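PDB 6JWS: 7,8-dihydro-6-hydroxymethylpterin pyrophosphokinase-dihydropteroate synthase from Plasmodium falciparum, which probably catalyses two successive steps of folate biosynthesis, pyrophosphorylation of 6-hydroxymethyl-7,8-dihydropterin by ATP and condensation of the product with 4-aminobenzoate to give 7,8-dihydropteroate. Local coordinates for residues G393-N398 and V415-E420; T542-D545 and D550-N553. The protein carries 1 engineered substitution. One frame throughout, in Å; residues are numbered along the deposited sequence.

Both contacts belong to the TIM-barrel dihydropteroate synthase domain, with centres about 33 Å apart, and they share no helix or strand. Interaction 1 is a buried contact of the barrel wall: strand 390-396 packs against helix 411-424 through leucine, methionine and the aliphatic part of an arginine, and a water joins the strand to the arginine's polar end. Interaction 2 is more local and only partly buried. The loop 542-545 folds back on the first turns of helix 547-564, where one water joins Asp550 to the loop backbone, another joins the two aspartate carboxylates, and a tyrosine meets a buried isoleucine. Apolar packing dominates the first, water-mediated polar links the second.

Interaction 1: residues G393-N398 and V415-E420; sequences GILNVN and VQRMFE
Leu395 packs against Arg417 and Met418 in a strand-to-helix contact of the TIM barrel, where strand 390-396 of the parallel sheet meets helix 411-424. This helix is the crossover of a beta-alpha-beta unit: the chain passes through it to the neighbouring parallel strand 428-432, to which Gly393 and Leu395 are joined by backbone hydrogen bonds. A branched leucine suits the outward side of the strand because its two methyls can meet two successive helix residues. With CG anti to the backbone N (chi1 -179°), Leu395 extends toward the helix and divides its work: CD2 lies 3.6 Å from Met418 CG and 3.7 Å from Met418 SD, while CD1 lies 4.0 Å from Arg417 CG. The leucine and methionine side chains cross at about a right angle, whereas leucine and arginine slide past each other in opposite directions. Met418 is flexible and unbranched, and bends at its last torsion; it also touches Phe459 of helix 448-464.

Arg417 is useful here because it is two-natured. Its methylenes are apolar enough to lie beside the leucine, and a bend at chi2 (61°) helps to place the charged end beside Glu420, one turn further along the helix. There NH1 makes a salt bridge with Glu420 OE2 at 3.2 Å, though its hydrogen-bond angle is poor and the bond is weak. At nearest approach the side chain of Arg417 is about 6 Å from a bound magnesium ion and about 6 Å from that of Asp689, a magnesium-binding residue. A single water bridges the two segments at this polar margin: it donates to Ile394 O at 2.9 Å and accepts from Arg417 NE at 2.8 Å.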
ATOM      1  N   GLY B 393      14.800 -17.788  -1.499  1.00 10.74           N
ATOM      2  CA  GLY B 393      16.198 -17.370  -1.592  1.00 10.57           C
ATOM      3  C   GLY B 393      16.908 -18.066  -2.755  1.00 10.82           C
ATOM      4  O   GLY B 393      16.662 -19.243  -3.021  1.00  9.97           O
ATOM      5  N   ILE B 394      17.745 -17.309  -3.470  1.00 11.55           N
ATOM      6  CA  ILE B 394      18.306 -17.758  -4.740  1.00 12.86           C
ATOM      7  C   ILE B 394      19.700 -18.340  -4.493  1.00 14.32           C
ATOM      8  O   ILE B 394      20.547 -17.684  -3.899  1.00 13.47           O
ATOM      9  CB  ILE B 394      18.396 -16.597  -5.755  1.00 11.95           C
ATOM     10  CG1 ILE B 394      17.034 -16.054  -6.180  1.00 11.52           C
ATOM     11  CG2 ILE B 394      19.230 -16.993  -6.972  1.00 12.62           C
ATOM     12  CD1 ILE B 394      17.113 -14.680  -6.825  1.00 10.68           C
ATOM     13  N   LEU B 395      19.935 -19.567  -4.968  1.00 16.44           N
ATOM     14  CA  LEU B 395      21.284 -20.109  -5.021  1.00 17.75           C
ATOM     15  C   LEU B 395      21.606 -20.510  -6.458  1.00 17.51           C
ATOM     16  O   LEU B 395      21.185 -21.558  -6.917  1.00 16.15           O
ATOM     17  CB  LEU B 395      21.427 -21.313  -4.085  1.00 19.03           C
ATOM     18  CG  LEU B 395      22.834 -21.914  -4.087  1.00 22.82           C
ATOM     19  CD1 LEU B 395      23.812 -20.998  -3.368  1.00 26.00           C
ATOM     20  CD2 LEU B 395      22.844 -23.288  -3.438  1.00 24.74           C
ATOM     21  N   ASN B 396      22.340 -19.653  -7.157  1.00 19.23           N
ATOM     22  CA  ASN B 396      22.811 -19.947  -8.496  1.00 22.58           C
ATOM     23  C   ASN B 396      24.251 -20.443  -8.384  1.00 21.87           C
ATOM     24  O   ASN B 396      25.148 -19.670  -8.055  1.00 18.68           O
ATOM     25  CB  ASN B 396      22.730 -18.712  -9.397  1.00 27.57           C
ATOM     26  CG  ASN B 396      23.345 -18.927 -10.768  1.00 33.20           C
ATOM     27  OD1 ASN B 396      23.388 -20.040 -11.277  1.00 36.44           O
ATOM     28  ND2 ASN B 396      23.788 -17.852 -11.399  1.00 41.83           N
ATOM     29  N   VAL B 397      24.451 -21.738  -8.644  1.00 21.82           N
ATOM     30  CA  VAL B 397      25.740 -22.360  -8.388  1.00 23.61           C
ATOM     31  C   VAL B 397      26.802 -21.794  -9.338  1.00 25.09           C
ATOM     32  O   VAL B 397      27.892 -21.430  -8.891  1.00 22.69           O
ATOM     33  CB  VAL B 397      25.655 -23.896  -8.376  1.00 22.25           C
ATOM     34  CG1 VAL B 397      27.037 -24.531  -8.185  1.00 21.49           C
ATOM     35  CG2 VAL B 397      24.683 -24.361  -7.297  1.00 19.36           C
ATOM     36  N   ASN B 398      26.445 -21.646 -10.618  1.00 27.21           N
ATOM     37  CA  ASN B 398      27.289 -20.968 -11.588  1.00 32.90           C
ATOM     38  C   ASN B 398      27.819 -19.654 -11.020  1.00 34.94           C
ATOM     39  O   ASN B 398      29.033 -19.442 -10.987  1.00 34.25           O
ATOM     40  CB  ASN B 398      26.542 -20.650 -12.883  1.00 41.13           C
ATOM     41  CG  ASN B 398      26.955 -21.528 -14.041  1.00 51.00           C
ATOM     42  OD1 ASN B 398      26.179 -22.377 -14.482  1.00 61.46           O
ATOM     43  ND2 ASN B 398      28.165 -21.329 -14.543  1.00 51.16           N
ATOM     44  N   VAL B 415      26.470 -24.850   0.304  1.00 22.46           N
ATOM     45  CA  VAL B 415      25.583 -25.324   1.352  1.00 23.97           C
ATOM     46  C   VAL B 415      25.568 -24.334   2.522  1.00 26.42           C
ATOM     47  O   VAL B 415      24.529 -24.105   3.145  1.00 24.63           O
ATOM     48  CB  VAL B 415      25.938 -26.767   1.760  1.00 22.85           C
ATOM     49  CG1 VAL B 415      25.273 -27.192   3.062  1.00 21.51           C
ATOM     50  CG2 VAL B 415      25.574 -27.737   0.650  1.00 22.02           C
ATOM     51  N   GLN B 416      26.726 -23.724   2.795  1.00 27.68           N
ATOM     52  CA  GLN B 416      26.844 -22.710   3.820  1.00 31.05           C
ATOM     53  C   GLN B 416      25.845 -21.589   3.523  1.00 30.22           C
ATOM     54  O   GLN B 416      25.120 -21.149   4.414  1.00 27.63           O
ATOM     55  CB  GLN B 416      28.263 -22.146   3.783  1.00 37.23           C
ATOM     56  CG  GLN B 416      28.899 -21.897   5.140  1.00 47.30           C
ATOM     57  CD  GLN B 416      30.405 -21.951   4.995  1.00 60.02           C
ATOM     58  OE1 GLN B 416      31.041 -22.978   5.250  1.00 65.27           O
ATOM     59  NE2 GLN B 416      30.991 -20.853   4.538  1.00 59.41           N
ATOM     60  N   ARG B 417      25.842 -21.123   2.264  1.00 29.19           N
ATOM     61  CA  ARG B 417      24.959 -20.073   1.779  1.00 28.23           C
ATOM     62  C   ARG B 417      23.492 -20.469   1.970  1.00 26.90           C
ATOM     63  O   ARG B 417      22.686 -19.638   2.374  1.00 25.98           O
ATOM     64  CB  ARG B 417      25.298 -19.721   0.328  1.00 29.65           C
ATOM     65  CG  ARG B 417      24.470 -18.589  -0.264  1.00 32.09           C
ATOM     66  CD  ARG B 417      24.588 -17.246   0.437  1.00 33.46           C
ATOM     67  NE  ARG B 417      23.684 -16.268  -0.168  1.00 37.34           N
ATOM     68  CZ  ARG B 417      22.956 -15.373   0.504  1.00 36.38           C
ATOM     69  NH1 ARG B 417      23.022 -15.310   1.826  1.00 35.41           N
ATOM     70  NH2 ARG B 417      22.162 -14.546  -0.155  1.00 32.83           N
ATOM     71  N   MET B 418      23.163 -21.746   1.725  1.00 24.96           N
ATOM     72  CA  MET B 418      21.813 -22.249   1.926  1.00 24.49           C
ATOM     73  C   MET B 418      21.403 -22.140   3.390  1.00 25.46           C
ATOM     74  O   MET B 418      20.251 -21.814   3.675  1.00 24.19           O
ATOM     75  CB  MET B 418      21.654 -23.697   1.454  1.00 23.77           C
ATOM     76  CG  MET B 418      21.750 -23.805  -0.046  1.00 24.16           C
ATOM     77  SD  MET B 418      21.781 -25.486  -0.689  1.00 25.00           S
ATOM     78  CE  MET B 418      20.134 -26.044  -0.252  1.00 22.30           C
ATOM     79  N   PHE B 419      22.339 -22.415   4.309  1.00 25.27           N
ATOM     80  CA  PHE B 419      22.049 -22.328   5.733  1.00 24.25           C
ATOM     81  C   PHE B 419      21.861 -20.866   6.139  1.00 21.91           C
ATOM     82  O   PHE B 419      20.982 -20.533   6.924  1.00 21.44           O
ATOM     83  CB  PHE B 419      23.080 -23.111   6.559  1.00 26.81           C
ATOM     84  CG  PHE B 419      22.733 -24.573   6.746  1.00 29.66           C
ATOM     85  CD1 PHE B 419      21.904 -24.986   7.782  1.00 31.15           C
ATOM     86  CD2 PHE B 419      23.232 -25.542   5.886  1.00 29.89           C
ATOM     87  CE1 PHE B 419      21.577 -26.324   7.941  1.00 33.59           C
ATOM     88  CE2 PHE B 419      22.895 -26.881   6.033  1.00 28.66           C
ATOM     89  CZ  PHE B 419      22.068 -27.269   7.060  1.00 32.85           C
ATOM     90  N   GLU B 420      22.691 -19.993   5.594  1.00 21.28           N
ATOM     91  CA  GLU B 420      22.595 -18.561   5.804  1.00 25.29           C
ATOM     92  C   GLU B 420      21.199 -18.039   5.409  1.00 25.39           C
ATOM     93  O   GLU B 420      20.565 -17.269   6.142  1.00 23.91           O
ATOM     94  CB  GLU B 420      23.709 -17.952   4.960  1.00 28.12           C
ATOM     95  CG  GLU B 420      24.311 -16.684   5.502  1.00 38.24           C
ATOM     96  CD  GLU B 420      25.503 -16.298   4.645  1.00 46.74           C
ATOM     97  OE1 GLU B 420      26.493 -17.085   4.604  1.00 52.25           O
ATOM     98  OE2 GLU B 420      25.423 -15.252   3.980  1.00 53.43           O
TER
HETATM   99  O   HOH W   1      23.228 -17.250  -2.755  1.00 40.02           O

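Interaction 2: residues T542-D545 and D550-N553; sequences TNYD and DIKN
The loop leading into helix 547-564 of the TIM-barrel domain folds against the helix's first turns, bringing Tyr544 and Asp545 up to Asp550 and Ile551. The polar half of the contact centres on Asp550, whose side chain sets out toward the loop. Its OD2 accepts a hydrogen bond from the backbone N of Asn546, the residue just before the helix, and so holds the turn close to the helix start. Asp550 OD2 also comes within 3.2 Å of Asp545 N, but the angle is too poor for a hydrogen bond. A water mediates that approach instead, accepting from Asp545 N at 2.9 Å and donating to Asp550 OD2 at 2.7 Å. Aspartate suits this place because a short side chain with two acceptors can serve the loop backbone and water together.

A second water spans the two carboxylates, donating to Asp545 OD2 at 2.6 Å and to Asp550 OD1 at 2.9 Å. It lies between like charges whose atoms, Asp545 OD2 and Asp550 OD1, are 4.7 Å apart, and its two donated protons probably ease their repulsion. Asp545 holds its carboxylate away from its own backbone N (chi1 -180°), in position to take this water's bond.

Asp550 OD2 lies at the edge of the partly exposed Tyr544 ring, near its plane, and Tyr544 CE2 approaches CD1 of the buried Ile551 obliquely at 4.2 Å. Tyrosine suits the place because its ring can take both this apolar neighbour and a cation, Arg532, in a cation-pi contact, while its OH is hydrogen-bonded to Ala581 O. Helix 584-592 flanks both partners, Gln586 touching Tyr544 and Leu590 touching Ile551, so the loop after strand 525-529 and the start of helix 547-564 pack together against this next helix.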
ATOM      1  N   THR B 542       9.691  -8.921 -28.154  1.00 14.69           N
ATOM      2  CA  THR B 542       9.071  -7.971 -27.250  1.00 17.28           C
ATOM      3  C   THR B 542       7.719  -7.463 -27.765  1.00 17.66           C
ATOM      4  O   THR B 542       7.058  -6.646 -27.097  1.00 17.99           O
ATOM      5  CB  THR B 542      10.147  -6.917 -26.980  1.00 18.18           C
ATOM      6  OG1 THR B 542      10.507  -7.146 -25.623  1.00 22.11           O
ATOM      7  CG2 THR B 542       9.767  -5.497 -27.307  1.00 18.05           C
ATOM      8  N   ASN B 543       7.271  -8.001 -28.903  1.00 16.39           N
ATOM      9  CA  ASN B 543       5.993  -7.576 -29.461  1.00 17.33           C
ATOM     10  C   ASN B 543       4.847  -8.441 -28.934  1.00 14.67           C
ATOM     11  O   ASN B 543       4.795  -9.641 -29.161  1.00 14.26           O
ATOM     12  CB  ASN B 543       6.007  -7.523 -30.994  1.00 20.24           C
ATOM     13  CG  ASN B 543       7.109  -6.656 -31.569  1.00 24.73           C
ATOM     14  OD1 ASN B 543       7.487  -5.647 -30.971  1.00 28.38           O
ATOM     15  ND2 ASN B 543       7.628  -7.027 -32.740  1.00 27.21           N
ATOM     16  N   TYR B 544       3.890  -7.801 -28.271  1.00 12.99           N
ATOM     17  CA  TYR B 544       2.760  -8.514 -27.723  1.00 13.21           C
ATOM     18  C   TYR B 544       1.488  -7.855 -28.238  1.00 14.63           C
ATOM     19  O   TYR B 544       1.365  -6.636 -28.220  1.00 17.57           O
ATOM     20  CB  TYR B 544       2.792  -8.464 -26.192  1.00 11.40           C
ATOM     21  CG  TYR B 544       3.900  -9.270 -25.568  1.00 10.50           C
ATOM     22  CD1 TYR B 544       5.163  -8.713 -25.369  1.00  9.53           C
ATOM     23  CD2 TYR B 544       3.687 -10.602 -25.195  1.00  9.94           C
ATOM     24  CE1 TYR B 544       6.190  -9.464 -24.817  1.00  9.27           C
ATOM     25  CE2 TYR B 544       4.708 -11.365 -24.643  1.00  9.38           C
ATOM     26  CZ  TYR B 544       5.954 -10.786 -24.449  1.00  9.46           C
ATOM     27  OH  TYR B 544       6.961 -11.537 -23.918  1.00  9.79           O
ATOM     28  N   ASP B 545       0.529  -8.666 -28.654  1.00 15.39           N
ATOM     29  CA  ASP B 545      -0.782  -8.141 -28.973  1.00 18.47           C
ATOM     30  C   ASP B 545      -1.435  -7.498 -27.733  1.00 17.43           C
ATOM     31  O   ASP B 545      -1.884  -6.367 -27.775  1.00 16.14           O
ATOM     32  CB  ASP B 545      -1.643  -9.235 -29.598  1.00 21.43           C
ATOM     33  CG  ASP B 545      -3.011  -8.699 -29.948  1.00 26.89           C
ATOM     34  OD1 ASP B 545      -3.076  -7.584 -30.527  1.00 32.82           O
ATOM     35  OD2 ASP B 545      -4.000  -9.368 -29.600  1.00 33.06           O
ATOM     36  N   ASP B 550      -2.032 -11.770 -22.787  1.00 10.79           N
ATOM     37  CA  ASP B 550      -1.330 -12.818 -23.523  1.00 12.17           C
ATOM     38  C   ASP B 550      -0.584 -13.750 -22.556  1.00 11.33           C
ATOM     39  O   ASP B 550      -0.696 -14.971 -22.667  1.00 10.47           O
ATOM     40  CB  ASP B 550      -0.393 -12.242 -24.595  1.00 13.60           C
ATOM     41  CG  ASP B 550      -1.123 -11.510 -25.724  1.00 15.28           C
ATOM     42  OD1 ASP B 550      -2.374 -11.694 -25.854  1.00 15.96           O
ATOM     43  OD2 ASP B 550      -0.447 -10.734 -26.459  1.00 15.94           O
ATOM     44  N   ILE B 551       0.132 -13.159 -21.582  1.00 10.28           N
ATOM     45  CA  ILE B 551       0.925 -13.903 -20.611  1.00  9.92           C
ATOM     46  C   ILE B 551       0.010 -14.686 -19.665  1.00 10.00           C
ATOM     47  O   ILE B 551       0.187 -15.886 -19.499  1.00  9.89           O
ATOM     48  CB  ILE B 551       1.926 -12.955 -19.913  1.00 10.38           C
ATOM     49  CG1 ILE B 551       3.079 -12.585 -20.862  1.00 10.63           C
ATOM     50  CG2 ILE B 551       2.433 -13.531 -18.605  1.00  9.89           C
ATOM     51  CD1 ILE B 551       3.766 -11.291 -20.511  1.00 10.43           C
ATOM     52  N   LYS B 552      -1.026 -14.032 -19.117  1.00 10.01           N
ATOM     53  CA  LYS B 552      -2.054 -14.692 -18.324  1.00  9.72           C
ATOM     54  C   LYS B 552      -2.673 -15.877 -19.069  1.00  8.91           C
ATOM     55  O   LYS B 552      -2.787 -16.985 -18.512  1.00  8.39           O
ATOM     56  CB  LYS B 552      -3.153 -13.708 -17.891  1.00 10.80           C
ATOM     57  CG  LYS B 552      -4.152 -14.269 -16.891  1.00 12.06           C
ATOM     58  CD  LYS B 552      -5.343 -13.384 -16.526  1.00 13.87           C
ATOM     59  CE  LYS B 552      -6.369 -14.201 -15.766  1.00 15.80           C
ATOM     60  NZ  LYS B 552      -7.276 -13.371 -14.934  1.00 20.14           N
ATOM     61  N   ASN B 553      -3.121 -15.641 -20.311  1.00  8.76           N
ATOM     62  CA  ASN B 553      -3.760 -16.710 -21.089  1.00  8.46           C
ATOM     63  C   ASN B 553      -2.778 -17.855 -21.338  1.00  7.40           C
ATOM     64  O   ASN B 553      -3.148 -19.009 -21.239  1.00  7.05           O
ATOM     65  CB  ASN B 553      -4.421 -16.215 -22.383  1.00 10.00           C
ATOM     66  CG  ASN B 553      -5.667 -15.390 -22.110  1.00 12.18           C
ATOM     67  OD1 ASN B 553      -6.406 -15.701 -21.173  1.00 14.02           O
ATOM     68  ND2 ASN B 553      -5.897 -14.334 -22.891  1.00 11.93           N
TER
HETATM   69  O   HOH W   2       1.435 -11.433 -28.217  1.00 25.13           O
HETATM   70  O   HOH W   3      -4.539 -10.996 -27.643  1.00 27.03           O